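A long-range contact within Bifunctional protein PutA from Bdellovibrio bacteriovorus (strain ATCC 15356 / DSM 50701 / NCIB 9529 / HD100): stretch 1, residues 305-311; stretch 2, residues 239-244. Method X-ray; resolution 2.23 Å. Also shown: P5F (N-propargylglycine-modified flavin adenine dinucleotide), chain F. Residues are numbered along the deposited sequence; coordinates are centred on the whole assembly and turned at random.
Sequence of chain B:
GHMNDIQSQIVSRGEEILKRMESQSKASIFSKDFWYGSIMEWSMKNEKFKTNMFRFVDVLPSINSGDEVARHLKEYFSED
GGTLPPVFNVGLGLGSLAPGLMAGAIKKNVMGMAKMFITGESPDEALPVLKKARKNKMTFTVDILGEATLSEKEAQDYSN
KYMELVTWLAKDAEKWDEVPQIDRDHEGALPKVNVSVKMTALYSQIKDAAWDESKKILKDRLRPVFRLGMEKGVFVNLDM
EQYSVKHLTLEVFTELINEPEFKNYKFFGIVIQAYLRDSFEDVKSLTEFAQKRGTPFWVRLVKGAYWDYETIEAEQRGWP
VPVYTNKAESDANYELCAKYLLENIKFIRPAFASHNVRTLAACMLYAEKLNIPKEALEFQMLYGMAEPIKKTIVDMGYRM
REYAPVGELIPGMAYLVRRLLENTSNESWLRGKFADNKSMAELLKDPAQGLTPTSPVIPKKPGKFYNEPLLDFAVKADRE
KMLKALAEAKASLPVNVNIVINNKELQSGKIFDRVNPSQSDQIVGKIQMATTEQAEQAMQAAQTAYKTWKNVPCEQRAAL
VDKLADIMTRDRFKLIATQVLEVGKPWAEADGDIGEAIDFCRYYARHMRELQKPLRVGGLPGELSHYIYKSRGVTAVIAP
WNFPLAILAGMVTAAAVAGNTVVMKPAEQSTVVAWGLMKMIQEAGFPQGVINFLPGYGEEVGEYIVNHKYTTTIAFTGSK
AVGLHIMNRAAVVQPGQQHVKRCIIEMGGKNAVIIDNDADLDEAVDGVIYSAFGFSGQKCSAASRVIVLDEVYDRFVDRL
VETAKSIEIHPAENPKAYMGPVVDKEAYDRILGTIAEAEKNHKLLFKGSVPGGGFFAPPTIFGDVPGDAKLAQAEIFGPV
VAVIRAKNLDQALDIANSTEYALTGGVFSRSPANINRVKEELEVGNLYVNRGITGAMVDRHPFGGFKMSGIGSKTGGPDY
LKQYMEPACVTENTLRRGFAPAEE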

# COMPACT_ATOMS: atom_id res chain seq x y z
N ALA B 305 -36.60 -8.43 -21.47
CA ALA B 305 -36.69 -7.12 -20.81
C ALA B 305 -35.62 -6.87 -19.75
O ALA B 305 -35.56 -5.76 -19.20
CB ALA B 305 -38.07 -6.94 -20.16
N TYR B 306 -34.80 -7.85 -19.41
CA TYR B 306 -33.92 -7.70 -18.24
C TYR B 306 -32.44 -7.78 -18.62
O TYR B 306 -31.62 -8.28 -17.84
CB TYR B 306 -34.27 -8.75 -17.18
CG TYR B 306 -35.76 -8.80 -16.83
CD1 TYR B 306 -36.30 -7.94 -15.88
CD2 TYR B 306 -36.61 -9.72 -17.44
CE1 TYR B 306 -37.66 -7.98 -15.56
CE2 TYR B 306 -37.96 -9.77 -17.14
CZ TYR B 306 -38.49 -8.90 -16.19
OH TYR B 306 -39.83 -8.94 -15.87
N TRP B 307 -32.07 -7.28 -19.81
CA TRP B 307 -30.73 -7.52 -20.34
C TRP B 307 -29.66 -6.93 -19.43
O TRP B 307 -28.73 -7.64 -19.03
CB TRP B 307 -30.60 -6.97 -21.76
CG TRP B 307 -29.31 -7.42 -22.39
CD1 TRP B 307 -29.10 -8.56 -23.09
CD2 TRP B 307 -28.04 -6.75 -22.33
NE1 TRP B 307 -27.79 -8.64 -23.49
CE2 TRP B 307 -27.11 -7.55 -23.04
CE3 TRP B 307 -27.59 -5.56 -21.74
CZ2 TRP B 307 -25.77 -7.19 -23.19
CZ3 TRP B 307 -26.25 -5.20 -21.88
CH2 TRP B 307 -25.36 -6.02 -22.61
N ASP B 308 -29.74 -5.63 -19.14
CA ASP B 308 -28.77 -5.01 -18.24
C ASP B 308 -28.74 -5.70 -16.88
O ASP B 308 -27.66 -5.99 -16.34
CB ASP B 308 -29.08 -3.52 -18.05
CG ASP B 308 -28.87 -2.72 -19.32
OD1 ASP B 308 -27.71 -2.54 -19.73
OD2 ASP B 308 -29.88 -2.28 -19.90
N TYR B 309 -29.92 -5.96 -16.30
CA TYR B 309 -29.98 -6.64 -15.01
C TYR B 309 -29.25 -7.99 -15.05
O TYR B 309 -28.48 -8.31 -14.14
CB TYR B 309 -31.44 -6.84 -14.57
CG TYR B 309 -31.59 -7.76 -13.38
CD1 TYR B 309 -31.47 -7.28 -12.07
CD2 TYR B 309 -31.84 -9.12 -13.56
CE1 TYR B 309 -31.61 -8.15 -10.97
CE2 TYR B 309 -31.98 -9.98 -12.47
CZ TYR B 309 -31.87 -9.49 -11.18
OH TYR B 309 -32.00 -10.35 -10.11
N GLU B 310 -29.49 -8.78 -16.10
CA GLU B 310 -28.90 -10.12 -16.13
C GLU B 310 -27.37 -10.07 -16.24
O GLU B 310 -26.68 -10.88 -15.60
CB GLU B 310 -29.49 -10.94 -17.28
CG GLU B 310 -31.01 -11.20 -17.26
CD GLU B 310 -31.51 -12.01 -16.06
OE1 GLU B 310 -30.69 -12.50 -15.25
OE2 GLU B 310 -32.74 -12.18 -15.94
N THR B 311 -26.82 -9.15 -17.04
CA THR B 311 -25.36 -9.09 -17.11
C THR B 311 -24.76 -8.60 -15.79
O THR B 311 -23.73 -9.11 -15.35
CB THR B 311 -24.90 -8.19 -18.26
OG1 THR B 311 -25.30 -6.84 -18.00
CG2 THR B 311 -25.51 -8.66 -19.61
PA P5F F . -35.20 -4.76 -30.78
O1A P5F F . -35.14 -5.43 -32.20
O2A P5F F . -34.57 -3.47 -30.62
O5B P5F F . -34.50 -5.53 -29.69
C5B P5F F . -34.09 -5.00 -28.43
C4B P5F F . -33.76 -6.18 -27.50
O4B P5F F . -32.55 -6.83 -27.82
C3B P5F F . -33.62 -5.86 -26.04
O3B P5F F . -34.84 -5.70 -25.41
C2B P5F F . -32.88 -7.03 -25.53
O2B P5F F . -33.76 -8.07 -25.32
C1B P5F F . -31.98 -7.36 -26.66
N9A P5F F . -30.65 -6.83 -26.54
C8A P5F F . -30.27 -5.50 -26.40
N7A P5F F . -28.93 -5.44 -26.35
C5A P5F F . -28.39 -6.72 -26.47
C6A P5F F . -27.10 -7.26 -26.46
N6A P5F F . -25.96 -6.40 -26.33
N1A P5F F . -26.91 -8.59 -26.57
C2A P5F F . -27.96 -9.43 -26.70
N3A P5F F . -29.23 -8.94 -26.68
C4A P5F F . -29.48 -7.63 -26.58
N1 P5F F . -39.89 -9.11 -22.09
C2 P5F F . -39.66 -10.16 -21.12
O2 P5F F . -38.36 -10.47 -20.79
N3 P5F F . -40.76 -10.86 -20.52
C4 P5F F . -42.11 -10.56 -20.84
O4 P5F F . -43.13 -11.29 -20.22
C4X P5F F . -42.35 -9.45 -21.85
N5 P5F F . -43.69 -8.97 -22.16
C5X P5F F . -43.84 -8.23 -23.43
C6 P5F F . -45.17 -8.18 -24.10
C7 P5F F . -45.30 -7.55 -25.37
C7M P5F F . -46.66 -7.50 -26.04
C8 P5F F . -44.17 -6.97 -26.01
C8M P5F F . -44.26 -6.30 -27.35
C9 P5F F . -42.90 -7.02 -25.38
C9A P5F F . -42.76 -7.68 -24.05
N10 P5F F . -41.44 -7.75 -23.41
C10 P5F F . -41.26 -8.78 -22.43
C1' P5F F . -40.28 -6.94 -23.86
C2' P5F F . -39.55 -7.58 -25.05
O2' P5F F . -38.93 -8.73 -24.62
C3' P5F F . -38.52 -6.68 -25.74
O3' P5F F . -37.54 -6.37 -24.82
C4' P5F F . -39.07 -5.37 -26.28
O4' P5F F . -40.40 -5.59 -26.61
C5' P5F F . -38.26 -4.74 -27.43
O5' P5F F . -37.76 -5.67 -28.36
P P5F F . -37.73 -5.47 -29.97
O1P P5F F . -37.80 -6.76 -30.87
O2P P5F F . -38.86 -4.39 -30.14
O3P P5F F . -36.51 -4.40 -30.18
C21 P5F F . -44.10 -7.92 -19.79
C22 P5F F . -43.99 -8.51 -21.00
C23 P5F F . -43.99 -8.74 -18.49
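Stretch 2 239-244: DMEQYS

Stretch 2 comes in as an extended loop segment, Met240 to Gln242, and turns into a 3-10 segment at Tyr243; it passes the start of a helix in the same sequence sense, so that Tyr306 pairs with Gln242 (CA to CA 6.4 Å) and Glu310 with Tyr243 (CA to CA 7.3 Å).

Ala305 does not touch the loop, but its N donates to P5F O2 at 2.8 Å. Met240 holds the same flavin ring system through its backbone, N to P5F O4 at 3.1 Å and O to P5F N3 at 2.8 Å, so the cofactor ties both stretches together.

Tyr306, the N-cap residue, points toward the loop with chi1 in m and lays its ring along the backbone: CE2 is 3.5 Å from Glu241 C and 3.8 Å from Gln242 N, which lies over one face, while Met240 O, 3.8 Å from CE2, sits at the edge.

Trp307 and Asp308 are out of reach. Tyr309 brings CE2 to 3.9 Å from Gln242 CB. Glu310 supplies the one direct polar link: its OE2 accepts from Tyr243 N at 2.7 Å. Its OE1, 2.9 Å from a water oxygen, accepts from that water, which receives a weak bond from Ser244 N. The rule: an aromatic ring covers loop backbone, and a buried carboxylate satisfies the amide where the 3-10 segment starts.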

# COMPACT_ATOMS: atom_id res chain seq x y z
N ASP B 239 -46.60 -14.29 -17.95
CA ASP B 239 -45.40 -13.58 -18.38
C ASP B 239 -44.14 -14.32 -17.93
O ASP B 239 -44.19 -15.25 -17.12
CB ASP B 239 -45.39 -12.13 -17.88
CG ASP B 239 -46.39 -11.23 -18.62
OD1 ASP B 239 -46.78 -11.54 -19.77
OD2 ASP B 239 -46.79 -10.18 -18.08
N MET B 240 -43.00 -13.90 -18.47
CA MET B 240 -41.71 -14.44 -18.07
C MET B 240 -40.88 -13.33 -17.46
O MET B 240 -40.64 -12.30 -18.12
CB MET B 240 -40.96 -15.07 -19.23
CG MET B 240 -39.71 -15.78 -18.76
SD MET B 240 -40.09 -17.14 -17.64
CE MET B 240 -40.67 -18.33 -18.86
N GLU B 241 -40.43 -13.56 -16.24
CA GLU B 241 -39.65 -12.58 -15.49
C GLU B 241 -38.16 -12.90 -15.62
O GLU B 241 -37.72 -13.45 -16.63
CB GLU B 241 -40.12 -12.54 -14.03
CG GLU B 241 -41.56 -12.06 -13.91
CD GLU B 241 -42.23 -12.47 -12.60
OE1 GLU B 241 -42.55 -13.67 -12.45
OE2 GLU B 241 -42.46 -11.59 -11.72
N GLN B 242 -37.37 -12.55 -14.60
CA GLN B 242 -35.92 -12.64 -14.67
C GLN B 242 -35.44 -14.10 -14.71
O GLN B 242 -36.19 -15.05 -14.43
CB GLN B 242 -35.26 -11.90 -13.51
CG GLN B 242 -35.59 -12.46 -12.15
CD GLN B 242 -36.90 -11.91 -11.58
OE1 GLN B 242 -37.59 -11.07 -12.20
NE2 GLN B 242 -37.25 -12.38 -10.39
N TYR B 243 -34.17 -14.27 -15.07
CA TYR B 243 -33.66 -15.62 -15.31
C TYR B 243 -33.72 -16.49 -14.06
O TYR B 243 -33.91 -17.71 -14.16
CB TYR B 243 -32.23 -15.54 -15.84
CG TYR B 243 -31.72 -16.88 -16.36
CD1 TYR B 243 -32.22 -17.42 -17.54
CD2 TYR B 243 -30.75 -17.60 -15.66
CE1 TYR B 243 -31.76 -18.63 -18.02
CE2 TYR B 243 -30.28 -18.81 -16.14
CZ TYR B 243 -30.79 -19.33 -17.32
OH TYR B 243 -30.33 -20.54 -17.81
N SER B 244 -33.59 -15.90 -12.86
CA SER B 244 -33.63 -16.69 -11.63
C SER B 244 -34.96 -17.43 -11.43
O SER B 244 -35.01 -18.38 -10.65
CB SER B 244 -33.35 -15.80 -10.42
OG SER B 244 -34.34 -14.77 -10.36
O HOH W 1 -31.60 -13.75 -12.78